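Local coordinates for beta-galactoside alpha-2,6-sialyltransferase (Photobacterium sp., PDB 2Z4T), which transfers sialic acid from a CMP-activated donor to beta-galactoside acceptors such as lactose, forming an alpha-2,6 linkage, at residues G62-L67 and E88-F92; S389-Y393 and D502-C506. All coordinates share one frame; numbering follows the deposited sequence.

Contact 1: G62-L67 and E88-F92; sequences GTQQLL and EKYCF
With chi1 at -79°, Tyr90 sends its ring off strand 88-98 and against the loop at Gly62-Gln64, and two residues earlier Glu88, stretched out along its whole length with CG anti to the backbone N, carries its carboxylate toward the backbone of Thr63. Gly62 CA lies over one face of the tyrosine ring in a CH-pi contact, 3.7 Å from the ring centroid and displaced toward the rim; having no side chain, the glycine lets the ring come this near. At the edge of the same ring, Gln64 N lies in the ring plane and donates to Tyr90 OH (2.9 Å, N-H...O 157°). That hydroxyl also gives a weak hydrogen bond to Glu88 OE2, and Thr63 N donates to Glu88 OE1 at 2.8 Å, although the exact place of this oxygen is doubtful. The setting is the immunoglobulin-like beta-sandwich: the loop leaves strand 52-61, which pairs antiparallel with strand 88-98, and a disulfide between Cys61 and Cys91 ties the two beside the contact. Farther along, Leu66 CD1 touches both rings, 3.9 Å from Tyr90 CD2 and 3.7 Å from Phe92 CZ, meeting the phenylalanine at its edge. Leu67 runs past Phe92 in the opposite direction, its CD2 4.0 Å from Phe92 CD2, and both leucines also pack on Val79 of strand 77-80.

Contact 2: S389-Y393 and D502-C506; sequences SSPHY and DLPNC
His392 points its CB at the segment 502-506, where its ring lies slantwise to Leu503 and Pro504. Beyond CB, chi1 of -49° sets CG beside the backbone N, and the ring atom CD2 comes 3.6 Å from Leu503 CD2; Pro504 CD lies near the ring plane, at the edge, 4.1 Å from His392 CD2. The tip, His392 NE2, approaches Leu503 CD2 to 3.4 Å and shares a hydrogen bond with a water in the ring plane, 2.8 Å away. The same water donates to Asp502 O over a longer 3.3 Å, bridging the two segments where no direct hydrogen bond joins them. The histidine belongs to a type I beta turn, Ser390 to Tyr393, that follows helix 371-386 in the C-terminal half of the GT-B fold. An ST turn is built into it: Ser390 OG accepts from His392 N at 2.9 Å (157°) and is also hydrogen-bonded to Asn384 of that helix. Next to the histidine, Pro391 and Pro504 run alongside each other, pointing opposite ways, Pro391 CD 4.1 Å from Pro504 CG. The same helix grips the other segment through Asn380 and Asn384, whose side-chain amides both bond to Pro504 O.

From the N terminus the chain first builds the immunoglobulin-like domain, where contact 1 closes a short loop of 20 residues, including strand 77-80, and lays the segment after strand 52-61 against that strand's antiparallel neighbour, 88-98. The chain then continues through strand 103-122 into the glycosyltransferase part. Contact 2 opens much later, after helix 371-386, and closes 108 residues on, having enclosed the run from strand 399-403 to strand 498-499, with CMP-binding residues such as Lys403 and Ser430. It ties the C-terminal tail to the loop that follows that helix. The two contacts follow in series, neither nesting nor crossing, on opposite sides of the chain's centre, their nearest atoms about 60 Å apart.

Contact 1: G62-L67 and E88-F92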
loop_
_atom_site.group_PDB
_atom_site.type_symbol
_atom_site.label_atom_id
_atom_site.label_comp_id
_atom_site.label_asym_id
_atom_site.label_seq_id
_atom_site.Cartn_x
_atom_site.Cartn_y
_atom_site.Cartn_z
ATOM N N GLY A 62 -8.423 -20.777 31.898
ATOM C CA GLY A 62 -9.354 -19.816 31.329
ATOM C C GLY A 62 -10.420 -19.479 32.345
ATOM O O GLY A 62 -10.846 -20.332 33.116
ATOM N N THR A 63 -10.858 -18.233 32.363
ATOM C CA THR A 63 -11.782 -17.852 33.408
ATOM C C THR A 63 -13.262 -18.211 33.124
ATOM O O THR A 63 -13.900 -18.813 33.965
ATOM C CB THR A 63 -11.513 -16.425 33.989
ATOM O OG1 THR A 63 -12.706 -15.637 33.952
ATOM C CG2 THR A 63 -10.444 -15.725 33.254
ATOM N N GLN A 64 -13.796 -17.867 31.963
ATOM C CA GLN A 64 -15.164 -18.271 31.638
ATOM C C GLN A 64 -15.243 -19.765 31.327
ATOM O O GLN A 64 -14.356 -20.323 30.688
ATOM C CB GLN A 64 -15.742 -17.436 30.497
ATOM C CG GLN A 64 -16.316 -16.100 30.967
ATOM C CD GLN A 64 -16.808 -15.223 29.812
ATOM O OE1 GLN A 64 -17.636 -15.647 29.002
ATOM N NE2 GLN A 64 -16.292 -13.989 29.730
ATOM N N GLN A 65 -16.299 -20.412 31.806
ATOM C CA GLN A 65 -16.528 -21.838 31.581
ATOM C C GLN A 65 -17.143 -22.072 30.208
ATOM O O GLN A 65 -18.211 -21.565 29.912
ATOM C CB GLN A 65 -17.441 -22.382 32.676
ATOM C CG GLN A 65 -16.743 -22.596 33.963
ATOM C CD GLN A 65 -15.913 -23.854 33.920
ATOM O OE1 GLN A 65 -16.448 -24.955 33.783
ATOM N NE2 GLN A 65 -14.599 -23.707 34.024
ATOM N N LEU A 66 -16.474 -22.852 29.370
ATOM C CA LEU A 66 -16.885 -22.992 27.964
ATOM C C LEU A 66 -17.442 -24.366 27.611
ATOM O O LEU A 66 -18.103 -24.522 26.569
ATOM C CB LEU A 66 -15.716 -22.679 27.014
ATOM C CG LEU A 66 -14.933 -21.380 27.135
ATOM C CD1 LEU A 66 -14.040 -21.237 25.903
ATOM C CD2 LEU A 66 -15.838 -20.169 27.283
ATOM N N LEU A 67 -17.166 -25.355 28.464
ATOM C CA LEU A 67 -17.574 -26.738 28.206
ATOM C C LEU A 67 -18.939 -27.094 28.834
ATOM O O LEU A 67 -19.065 -27.265 30.052
ATOM C CB LEU A 67 -16.481 -27.678 28.683
ATOM C CG LEU A 67 -15.925 -28.669 27.679
ATOM C CD1 LEU A 67 -15.724 -28.027 26.317
ATOM C CD2 LEU A 67 -14.610 -29.181 28.220
ATOM N N GLU A 88 -7.347 -13.464 26.131
ATOM C CA GLU A 88 -7.184 -14.478 27.147
ATOM C C GLU A 88 -7.015 -15.862 26.534
ATOM O O GLU A 88 -7.730 -16.214 25.603
ATOM C CB GLU A 88 -8.391 -14.476 28.093
ATOM C CG GLU A 88 -8.159 -15.371 29.290
ATOM C CD GLU A 88 -9.375 -15.548 30.195
ATOM O OE1 GLU A 88 -9.196 -16.222 31.231
ATOM O OE2 GLU A 88 -10.488 -15.057 29.870
ATOM N N LYS A 89 -6.087 -16.638 27.094
ATOM C CA LYS A 89 -5.877 -18.031 26.708
ATOM C C LYS A 89 -6.802 -18.977 27.459
ATOM O O LYS A 89 -7.032 -18.808 28.662
ATOM C CB LYS A 89 -4.393 -18.443 26.882
ATOM C CG LYS A 89 -3.463 -17.683 25.875
ATOM C CD LYS A 89 -1.964 -18.013 26.015
ATOM C CE LYS A 89 -1.088 -17.094 25.119
ATOM N NZ LYS A 89 -1.227 -15.667 25.528
ATOM N N TYR A 90 -7.351 -19.947 26.725
ATOM C CA TYR A 90 -8.194 -21.009 27.289
ATOM C C TYR A 90 -7.556 -22.370 26.983
ATOM O O TYR A 90 -7.054 -22.577 25.876
ATOM C CB TYR A 90 -9.645 -20.904 26.760
ATOM C CG TYR A 90 -10.423 -19.828 27.475
ATOM C CD1 TYR A 90 -10.236 -18.487 27.163
ATOM C CD2 TYR A 90 -11.297 -20.149 28.516
ATOM C CE1 TYR A 90 -10.908 -17.488 27.858
ATOM C CE2 TYR A 90 -11.975 -19.163 29.217
ATOM C CZ TYR A 90 -11.782 -17.841 28.890
ATOM O OH TYR A 90 -12.449 -16.872 29.588
ATOM N N CYS A 91 -7.563 -23.277 27.961
ATOM C CA CYS A 91 -6.944 -24.593 27.814
ATOM C C CYS A 91 -7.945 -25.730 27.979
ATOM O O CYS A 91 -8.830 -25.679 28.839
ATOM C CB CYS A 91 -5.877 -24.802 28.871
ATOM S SG CYS A 91 -4.683 -23.496 29.069
ATOM N N PHE A 92 -7.765 -26.774 27.169
ATOM C CA PHE A 92 -8.603 -27.973 27.198
ATOM C C PHE A 92 -7.721 -29.204 27.053
ATOM O O PHE A 92 -6.887 -29.285 26.139
ATOM C CB PHE A 92 -9.665 -27.910 26.091
ATOM C CG PHE A 92 -10.553 -26.705 26.185
ATOM C CD1 PHE A 92 -10.236 -25.541 25.505
ATOM C CD2 PHE A 92 -11.676 -26.713 27.006
ATOM C CE1 PHE A 92 -11.038 -24.401 25.606
ATOM C CE2 PHE A 92 -12.489 -25.574 27.123
ATOM C CZ PHE A 92 -12.168 -24.416 26.423
#

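Contact 2: S389-Y393 and D502-C506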
loop_
_atom_site.group_PDB
_atom_site.type_symbol
_atom_site.label_atom_id
_atom_site.label_comp_id
_atom_site.label_asym_id
_atom_site.label_seq_id
_atom_site.Cartn_x
_atom_site.Cartn_y
_atom_site.Cartn_z
ATOM N N SER A 389 22.533 11.728 -32.712
ATOM C CA SER A 389 22.500 13.125 -33.113
ATOM C C SER A 389 21.921 14.036 -32.028
ATOM O O SER A 389 21.710 15.226 -32.263
ATOM C CB SER A 389 21.735 13.284 -34.425
ATOM O OG SER A 389 20.359 13.002 -34.241
ATOM N N SER A 390 21.678 13.489 -30.840
ATOM C CA SER A 390 21.243 14.302 -29.692
ATOM C C SER A 390 22.285 14.425 -28.578
ATOM O O SER A 390 22.995 13.454 -28.271
ATOM C CB SER A 390 19.946 13.758 -29.088
ATOM O OG SER A 390 19.682 14.360 -27.818
ATOM N N PRO A 391 22.355 15.609 -27.938
ATOM C CA PRO A 391 23.222 15.723 -26.755
ATOM C C PRO A 391 22.763 14.853 -25.569
ATOM O O PRO A 391 23.562 14.596 -24.677
ATOM C CB PRO A 391 23.162 17.219 -26.401
ATOM C CG PRO A 391 21.921 17.741 -27.057
ATOM C CD PRO A 391 21.660 16.879 -28.258
ATOM N N HIS A 392 21.509 14.397 -25.564
ATOM C CA HIS A 392 21.022 13.529 -24.471
ATOM C C HIS A 392 21.247 12.032 -24.696
ATOM O O HIS A 392 20.875 11.201 -23.870
ATOM C CB HIS A 392 19.563 13.849 -24.134
ATOM C CG HIS A 392 19.332 15.314 -23.941
ATOM N ND1 HIS A 392 19.857 16.007 -22.871
ATOM C CD2 HIS A 392 18.734 16.236 -24.733
ATOM C CE1 HIS A 392 19.561 17.291 -22.992
ATOM N NE2 HIS A 392 18.879 17.454 -24.113
ATOM N N TYR A 393 21.886 11.717 -25.814
ATOM C CA TYR A 393 22.252 10.364 -26.164
ATOM C C TYR A 393 22.847 9.678 -24.955
ATOM O O TYR A 393 23.707 10.248 -24.289
ATOM C CB TYR A 393 23.299 10.395 -27.289
ATOM C CG TYR A 393 23.735 9.040 -27.771
ATOM C CD1 TYR A 393 22.793 8.055 -28.104
ATOM C CD2 TYR A 393 25.088 8.730 -27.927
ATOM C CE1 TYR A 393 23.187 6.796 -28.571
ATOM C CE2 TYR A 393 25.484 7.461 -28.390
ATOM C CZ TYR A 393 24.526 6.512 -28.707
ATOM O OH TYR A 393 24.906 5.287 -29.176
ATOM N N ASP A 502 12.335 23.087 -25.441
ATOM C CA ASP A 502 13.415 22.460 -24.621
ATOM C C ASP A 502 14.283 21.361 -25.240
ATOM O O ASP A 502 15.508 21.504 -25.276
ATOM C CB ASP A 502 13.106 22.228 -23.139
ATOM C CG ASP A 502 14.381 22.270 -22.243
ATOM O OD1 ASP A 502 14.295 22.671 -21.066
ATOM O OD2 ASP A 502 15.480 21.904 -22.707
ATOM N N LEU A 503 13.691 20.281 -25.739
ATOM C CA LEU A 503 14.538 19.224 -26.268
ATOM C C LEU A 503 14.556 19.312 -27.788
ATOM O O LEU A 503 13.592 19.799 -28.384
ATOM C CB LEU A 503 14.035 17.848 -25.852
ATOM C CG LEU A 503 14.066 17.464 -24.380
ATOM C CD1 LEU A 503 13.334 16.134 -24.219
ATOM C CD2 LEU A 503 15.494 17.404 -23.815
ATOM N N PRO A 504 15.643 18.825 -28.424
ATOM C CA PRO A 504 15.705 18.796 -29.878
ATOM C C PRO A 504 14.621 17.903 -30.419
ATOM O O PRO A 504 14.246 16.938 -29.764
ATOM C CB PRO A 504 17.063 18.152 -30.176
ATOM C CG PRO A 504 17.783 18.029 -28.884
ATOM C CD PRO A 504 16.849 18.274 -27.775
ATOM N N ASN A 505 14.121 18.222 -31.602
ATOM C CA ASN A 505 13.131 17.397 -32.255
ATOM C C ASN A 505 13.774 16.258 -33.090
ATOM O O ASN A 505 14.379 16.490 -34.157
ATOM C CB ASN A 505 12.207 18.268 -33.109
ATOM C CG ASN A 505 11.022 17.495 -33.669
ATOM O OD1 ASN A 505 10.885 16.285 -33.446
ATOM N ND2 ASN A 505 10.163 18.187 -34.410
ATOM N N CYS A 506 13.614 15.029 -32.610
ATOM C CA CYS A 506 14.220 13.889 -33.247
ATOM C C CYS A 506 13.274 13.147 -34.180
ATOM O O CYS A 506 13.597 12.051 -34.627
ATOM C CB CYS A 506 14.757 12.941 -32.195
ATOM S SG CYS A 506 15.943 13.711 -31.093
HETATM O O HOH W 1 18.390 20.016 -25.000
#